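Local coordinates for putative L-alanine-DL-glutamate epimerase (Burkholderia xenovorans, PDB 3GO2), which probably acts as a racemase or epimerase of the mandelate racemase/muconate lactonizing enzyme family and binds magnesium, at residues L236-Y249 against S261-G273. Residues are numbered along the deposited sequence; the frame is centred on the assembly and turned at random.
With MG (magnesium ion), chain C; MG (magnesium ion), chain B.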
loop_
_atom_site.group_PDB
_atom_site.type_symbol
_atom_site.label_atom_id
_atom_site.label_comp_id
_atom_site.label_asym_id
_atom_site.label_seq_id
_atom_site.Cartn_x
_atom_site.Cartn_y
_atom_site.Cartn_z
ATOM N N LEU A 236 5.876 -19.828 -24.962
ATOM C CA LEU A 236 4.697 -20.696 -25.057
ATOM C C LEU A 236 3.405 -19.915 -25.051
ATOM O O LEU A 236 2.346 -20.432 -24.689
ATOM C CB LEU A 236 4.708 -21.701 -23.906
ATOM C CG LEU A 236 5.953 -22.567 -23.795
ATOM C CD1 LEU A 236 5.860 -23.450 -22.560
ATOM C CD2 LEU A 236 6.195 -23.396 -25.087
ATOM N N ALA A 237 3.461 -18.662 -25.464
ATOM C CA ALA A 237 2.328 -17.768 -25.310
ATOM C C ALA A 237 1.095 -18.249 -26.074
ATOM O O ALA A 237 -0.048 -18.019 -25.638
ATOM C CB ALA A 237 2.708 -16.373 -25.775
ATOM N N ASP A 238 1.326 -18.917 -27.203
ATOM C CA ASP A 238 0.235 -19.358 -28.084
ATOM C C ASP A 238 -0.181 -20.816 -27.872
ATOM O O ASP A 238 -1.030 -21.353 -28.606
ATOM C CB ASP A 238 0.661 -19.148 -29.536
ATOM C CG ASP A 238 0.734 -17.685 -29.910
ATOM O OD1 ASP A 238 1.445 -17.364 -30.882
ATOM O OD2 ASP A 238 0.089 -16.853 -29.238
ATOM N N PHE A 239 0.415 -21.481 -26.900
ATOM C CA PHE A 239 0.030 -22.848 -26.582
ATOM C C PHE A 239 -1.215 -22.878 -25.731
ATOM O O PHE A 239 -1.432 -21.994 -24.903
ATOM C CB PHE A 239 1.130 -23.519 -25.793
ATOM C CG PHE A 239 2.103 -24.212 -26.620
ATOM C CD1 PHE A 239 1.937 -25.555 -26.907
ATOM C CD2 PHE A 239 3.198 -23.528 -27.123
ATOM C CE1 PHE A 239 2.853 -26.212 -27.682
ATOM C CE2 PHE A 239 4.126 -24.175 -27.895
ATOM C CZ PHE A 239 3.962 -25.515 -28.174
ATOM N N ASP A 240 -2.040 -23.896 -25.909
ATOM C CA ASP A 240 -3.174 -24.077 -25.026
ATOM C C ASP A 240 -2.756 -24.910 -23.811
ATOM O O ASP A 240 -2.564 -26.111 -23.933
ATOM C CB ASP A 240 -4.300 -24.777 -25.775
ATOM C CG ASP A 240 -5.516 -25.030 -24.918
ATOM O OD1 ASP A 240 -5.777 -24.254 -23.973
ATOM O OD2 ASP A 240 -6.235 -26.005 -25.234
ATOM N N LEU A 241 -2.552 -24.266 -22.658
ATOM C CA LEU A 241 -2.157 -24.986 -21.438
ATOM C C LEU A 241 -3.186 -24.812 -20.325
ATOM O O LEU A 241 -3.596 -23.694 -19.999
ATOM C CB LEU A 241 -0.793 -24.507 -20.925
ATOM C CG LEU A 241 0.364 -24.662 -21.919
ATOM C CD1 LEU A 241 1.635 -23.940 -21.493
ATOM C CD2 LEU A 241 0.637 -26.150 -22.112
ATOM N N PHE A 242 -3.558 -25.927 -19.719
ATOM C CA PHE A 242 -4.538 -25.970 -18.633
ATOM C C PHE A 242 -4.005 -25.202 -17.438
ATOM O O PHE A 242 -4.711 -24.422 -16.808
ATOM C CB PHE A 242 -4.771 -27.434 -18.288
ATOM C CG PHE A 242 -5.749 -27.691 -17.186
ATOM C CD1 PHE A 242 -7.035 -28.128 -17.471
ATOM C CD2 PHE A 242 -5.367 -27.612 -15.858
ATOM C CE1 PHE A 242 -7.902 -28.438 -16.444
ATOM C CE2 PHE A 242 -6.259 -27.893 -14.837
ATOM C CZ PHE A 242 -7.514 -28.329 -15.129
ATOM N N TRP A 243 -2.726 -25.414 -17.152
ATOM C CA TRP A 243 -2.006 -24.592 -16.218
ATOM C C TRP A 243 -0.504 -24.696 -16.457
ATOM O O TRP A 243 -0.012 -25.672 -17.049
ATOM C CB TRP A 243 -2.396 -24.872 -14.756
ATOM C CG TRP A 243 -1.860 -26.082 -14.024
ATOM C CD1 TRP A 243 -0.598 -26.621 -14.081
ATOM C CD2 TRP A 243 -2.566 -26.816 -13.028
ATOM N NE1 TRP A 243 -0.491 -27.669 -13.203
ATOM C CE2 TRP A 243 -1.681 -27.800 -12.524
ATOM C CE3 TRP A 243 -3.864 -26.723 -12.480
ATOM C CZ2 TRP A 243 -2.060 -28.698 -11.535
ATOM C CZ3 TRP A 243 -4.236 -27.610 -11.505
ATOM C CH2 TRP A 243 -3.336 -28.597 -11.032
ATOM N N VAL A 244 0.216 -23.699 -15.943
ATOM C CA VAL A 244 1.669 -23.761 -15.812
ATOM C C VAL A 244 1.947 -23.664 -14.310
ATOM O O VAL A 244 1.531 -22.730 -13.627
ATOM C CB VAL A 244 2.387 -22.631 -16.540
ATOM C CG1 VAL A 244 3.897 -22.728 -16.307
ATOM C CG2 VAL A 244 2.058 -22.663 -18.006
ATOM N N GLU A 245 2.606 -24.695 -13.802
ATOM C CA GLU A 245 2.835 -24.881 -12.385
ATOM C C GLU A 245 4.238 -24.459 -12.012
ATOM O O GLU A 245 5.229 -24.948 -12.591
ATOM C CB GLU A 245 2.603 -26.359 -12.064
ATOM C CG GLU A 245 2.629 -26.740 -10.636
ATOM C CD GLU A 245 2.194 -28.216 -10.416
ATOM O OE1 GLU A 245 2.462 -28.735 -9.319
ATOM O OE2 GLU A 245 1.555 -28.831 -11.305
ATOM N N ILE A 246 4.310 -23.523 -11.061
ATOM C CA ILE A 246 5.566 -22.906 -10.654
ATOM C C ILE A 246 5.605 -22.867 -9.133
ATOM O O ILE A 246 4.782 -22.201 -8.532
ATOM C CB ILE A 246 5.675 -21.468 -11.177
ATOM C CG1 ILE A 246 5.674 -21.436 -12.711
ATOM C CG2 ILE A 246 6.963 -20.785 -10.611
ATOM C CD1 ILE A 246 5.616 -20.034 -13.347
ATOM N N ASP A 247 6.552 -23.578 -8.528
ATOM C CA ASP A 247 6.789 -23.497 -7.099
ATOM C C ASP A 247 7.767 -22.355 -6.840
ATOM O O ASP A 247 8.739 -22.176 -7.560
ATOM C CB ASP A 247 7.309 -24.820 -6.563
ATOM C CG ASP A 247 6.309 -25.908 -6.713
ATOM O OD1 ASP A 247 5.193 -25.764 -6.164
ATOM O OD2 ASP A 247 6.634 -26.894 -7.403
ATOM N N SER A 248 7.491 -21.583 -5.798
ATOM C CA SER A 248 8.270 -20.398 -5.482
ATOM C C SER A 248 8.105 -20.052 -4.027
ATOM O O SER A 248 6.988 -20.153 -3.477
ATOM C CB SER A 248 7.743 -19.226 -6.318
ATOM O OG SER A 248 8.484 -18.045 -6.056
ATOM N N TYR A 249 9.190 -19.553 -3.423
ATOM C CA TYR A 249 9.131 -18.971 -2.102
ATOM C C TYR A 249 9.150 -17.424 -2.147
ATOM O O TYR A 249 9.442 -16.761 -1.144
ATOM C CB TYR A 249 10.285 -19.521 -1.282
ATOM C CG TYR A 249 10.153 -21.008 -1.002
ATOM C CD1 TYR A 249 8.999 -21.509 -0.446
ATOM C CD2 TYR A 249 11.193 -21.902 -1.284
ATOM C CE1 TYR A 249 8.854 -22.845 -0.158
ATOM C CE2 TYR A 249 11.054 -23.262 -0.985
ATOM C CZ TYR A 249 9.877 -23.712 -0.417
ATOM O OH TYR A 249 9.688 -25.039 -0.105
ATOM N N SER A 261 1.258 -13.655 -17.331
ATOM C CA SER A 261 1.015 -14.959 -17.917
ATOM C C SER A 261 -0.270 -14.995 -18.708
ATOM O O SER A 261 -1.289 -14.553 -18.194
ATOM C CB SER A 261 0.910 -16.007 -16.816
ATOM O OG SER A 261 0.703 -17.296 -17.380
ATOM N N PRO A 262 -0.244 -15.585 -19.924
ATOM C CA PRO A 262 -1.489 -15.822 -20.661
ATOM C C PRO A 262 -2.069 -17.182 -20.337
ATOM O O PRO A 262 -3.087 -17.566 -20.897
ATOM C CB PRO A 262 -1.036 -15.779 -22.125
ATOM C CG PRO A 262 0.310 -16.367 -22.088
ATOM C CD PRO A 262 0.930 -15.906 -20.755
ATOM N N HIS A 263 -1.427 -17.900 -19.422
ATOM C CA HIS A 263 -1.889 -19.192 -18.936
ATOM C C HIS A 263 -2.239 -19.165 -17.457
ATOM O O HIS A 263 -1.650 -18.418 -16.694
ATOM C CB HIS A 263 -0.781 -20.220 -19.081
ATOM C CG HIS A 263 -0.209 -20.296 -20.457
ATOM N ND1 HIS A 263 -0.983 -20.583 -21.550
ATOM C CD2 HIS A 263 1.049 -20.103 -20.916
ATOM C CE1 HIS A 263 -0.222 -20.576 -22.635
ATOM N NE2 HIS A 263 1.010 -20.282 -22.281
ATOM N N PRO A 264 -3.150 -20.036 -17.035
ATOM C CA PRO A 264 -3.399 -20.164 -15.597
ATOM C C PRO A 264 -2.137 -20.620 -14.880
ATOM O O PRO A 264 -1.426 -21.492 -15.393
ATOM C CB PRO A 264 -4.518 -21.234 -15.514
ATOM C CG PRO A 264 -5.136 -21.218 -16.911
ATOM C CD PRO A 264 -4.032 -20.898 -17.845
ATOM N N ILE A 265 -1.857 -20.034 -13.718
ATOM C CA ILE A 265 -0.682 -20.404 -12.910
ATOM C C ILE A 265 -1.134 -21.146 -11.680
ATOM O O ILE A 265 -2.050 -20.713 -10.956
ATOM C CB ILE A 265 0.117 -19.155 -12.471
ATOM C CG1 ILE A 265 0.640 -18.403 -13.697
ATOM C CG2 ILE A 265 1.268 -19.510 -11.518
ATOM C CD1 ILE A 265 1.567 -19.186 -14.584
ATOM N N SER A 266 -0.524 -22.294 -11.444
ATOM C CA SER A 266 -0.754 -23.031 -10.216
ATOM C C SER A 266 0.517 -23.072 -9.383
ATOM O O SER A 266 1.630 -22.980 -9.912
ATOM C CB SER A 266 -1.236 -24.432 -10.537
ATOM O OG SER A 266 -0.238 -25.155 -11.192
ATOM N N SER A 267 0.357 -23.179 -8.077
ATOM C CA SER A 267 1.497 -23.239 -7.168
ATOM C C SER A 267 1.043 -23.791 -5.829
ATOM O O SER A 267 -0.118 -24.144 -5.650
ATOM C CB SER A 267 2.120 -21.839 -6.978
ATOM O OG SER A 267 3.420 -21.903 -6.413
ATOM N N CYS A 268 1.979 -23.862 -4.902
ATOM C CA CYS A 268 1.735 -24.013 -3.457
ATOM C C CYS A 268 1.846 -25.443 -2.934
ATOM O O CYS A 268 1.622 -25.634 -1.736
ATOM C CB CYS A 268 0.417 -23.417 -3.000
ATOM S SG CYS A 268 0.102 -21.721 -3.545
ATOM N N GLU A 269 2.213 -26.416 -3.777
ATOM C CA GLU A 269 2.215 -27.812 -3.352
ATOM C C GLU A 269 3.194 -28.121 -2.231
ATOM O O GLU A 269 3.101 -29.193 -1.622
ATOM C CB GLU A 269 2.491 -28.756 -4.531
ATOM C CG GLU A 269 3.946 -28.857 -4.951
ATOM C CD GLU A 269 4.138 -29.742 -6.152
ATOM O OE1 GLU A 269 5.275 -30.135 -6.384
ATOM O OE2 GLU A 269 3.169 -30.070 -6.836
ATOM N N THR A 270 4.120 -27.202 -1.955
ATOM C CA THR A 270 5.135 -27.433 -0.954
ATOM C C THR A 270 4.880 -26.647 0.326
ATOM O O THR A 270 5.772 -26.595 1.184
ATOM C CB THR A 270 6.569 -27.180 -1.467
ATOM O OG1 THR A 270 6.828 -25.773 -1.583
ATOM C CG2 THR A 270 6.806 -27.893 -2.789
ATOM N N LEU A 271 3.713 -26.020 0.436
ATOM C CA LEU A 271 3.422 -25.110 1.545
ATOM C C LEU A 271 2.539 -25.758 2.624
ATOM O O LEU A 271 1.735 -26.668 2.344
ATOM C CB LEU A 271 2.722 -23.866 1.024
ATOM C CG LEU A 271 3.409 -23.062 -0.059
ATOM C CD1 LEU A 271 2.551 -21.808 -0.408
ATOM C CD2 LEU A 271 4.826 -22.683 0.354
ATOM N N PHE A 272 2.664 -25.226 3.831
ATOM C CA PHE A 272 1.986 -25.726 5.025
ATOM C C PHE A 272 1.112 -24.664 5.704
ATOM O O PHE A 272 1.597 -23.614 6.118
ATOM C CB PHE A 272 3.007 -26.223 6.060
ATOM C CG PHE A 272 3.842 -27.361 5.592
ATOM C CD1 PHE A 272 3.513 -28.667 5.912
ATOM C CD2 PHE A 272 4.994 -27.132 4.859
ATOM C CE1 PHE A 272 4.310 -29.710 5.481
ATOM C CE2 PHE A 272 5.774 -28.164 4.436
ATOM C CZ PHE A 272 5.430 -29.459 4.749
ATOM N N GLY A 273 -0.164 -24.994 5.865
ATOM C CA GLY A 273 -1.111 -24.214 6.635
ATOM C C GLY A 273 -1.570 -22.949 5.963
ATOM O O GLY A 273 -0.948 -22.453 5.045
HETATM MG MG MG C . 8.030 -25.959 1.454
HETATM MG MG MG B . 4.347 -30.555 -9.068
HETATM O O HOH W 1 -3.543 -21.471 -21.567
HETATM O O HOH W 2 2.664 -26.407 -6.800
HETATM O O HOH W 3 5.053 -24.730 -3.554
HETATM O O HOH W 4 5.106 -28.298 -8.970
HETATM O O HOH W 5 4.944 -21.948 -4.004
HETATM O O HOH W 6 5.751 -31.548 -8.581
HETATM O O HOH W 7 8.889 -26.421 3.610
HETATM O O HOH W 8 7.345 -23.870 2.693
#
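Glu-245 and Ser-266 pair as neighbours on two parallel strands, 243-245 and 265-267. Helix 251-259 connects the two strands in sequence, making a beta-alpha-beta unit of the enolase-superfamily barrel. Val-244 N donates to Pro-264 O, Ser-266 N to Val-244 O, and Ile-246 N to Ser-266 O.

The Glu-245 side chain runs extended from the strand, with CG anti to the backbone N (chi1 -173°). Glu-245 CB lies 3.2 Å from Ser-266 OG, and CG passes the same oxygen. At the tip, Glu-245 OE1 binds a magnesium ion at 2.6 Å. OE2 forms a salt bridge with Lys-163 and accepts a weak bond from Trp-243 NE1. Ser-266 CB sits over the five-membered ring of Trp-243, a CH-pi contact.

Glu-269 OE2 binds the same magnesium ion, which Asp-219 also ligates. The carboxylate planes of Glu-245 and Glu-269 are turned 85° to each other, and the shared cation probably offsets their repulsion. Tyr-249 OH and Thr-270 O bind a second magnesium ion, joined by Pro-78 O of a neighbouring subunit.

At the other end, Leu-241 CD1 lies over the His-263 ring, 3.9 Å from its centroid. His-263 NE2 donates to Leu-236 O at 2.8 Å, from above the carbonyl plane. Phe-239 N reaches that oxygen from the opposite face. Water 1 links the other ring nitrogen, His-263 ND1, to Leu-241 O, 2.7 Å from each.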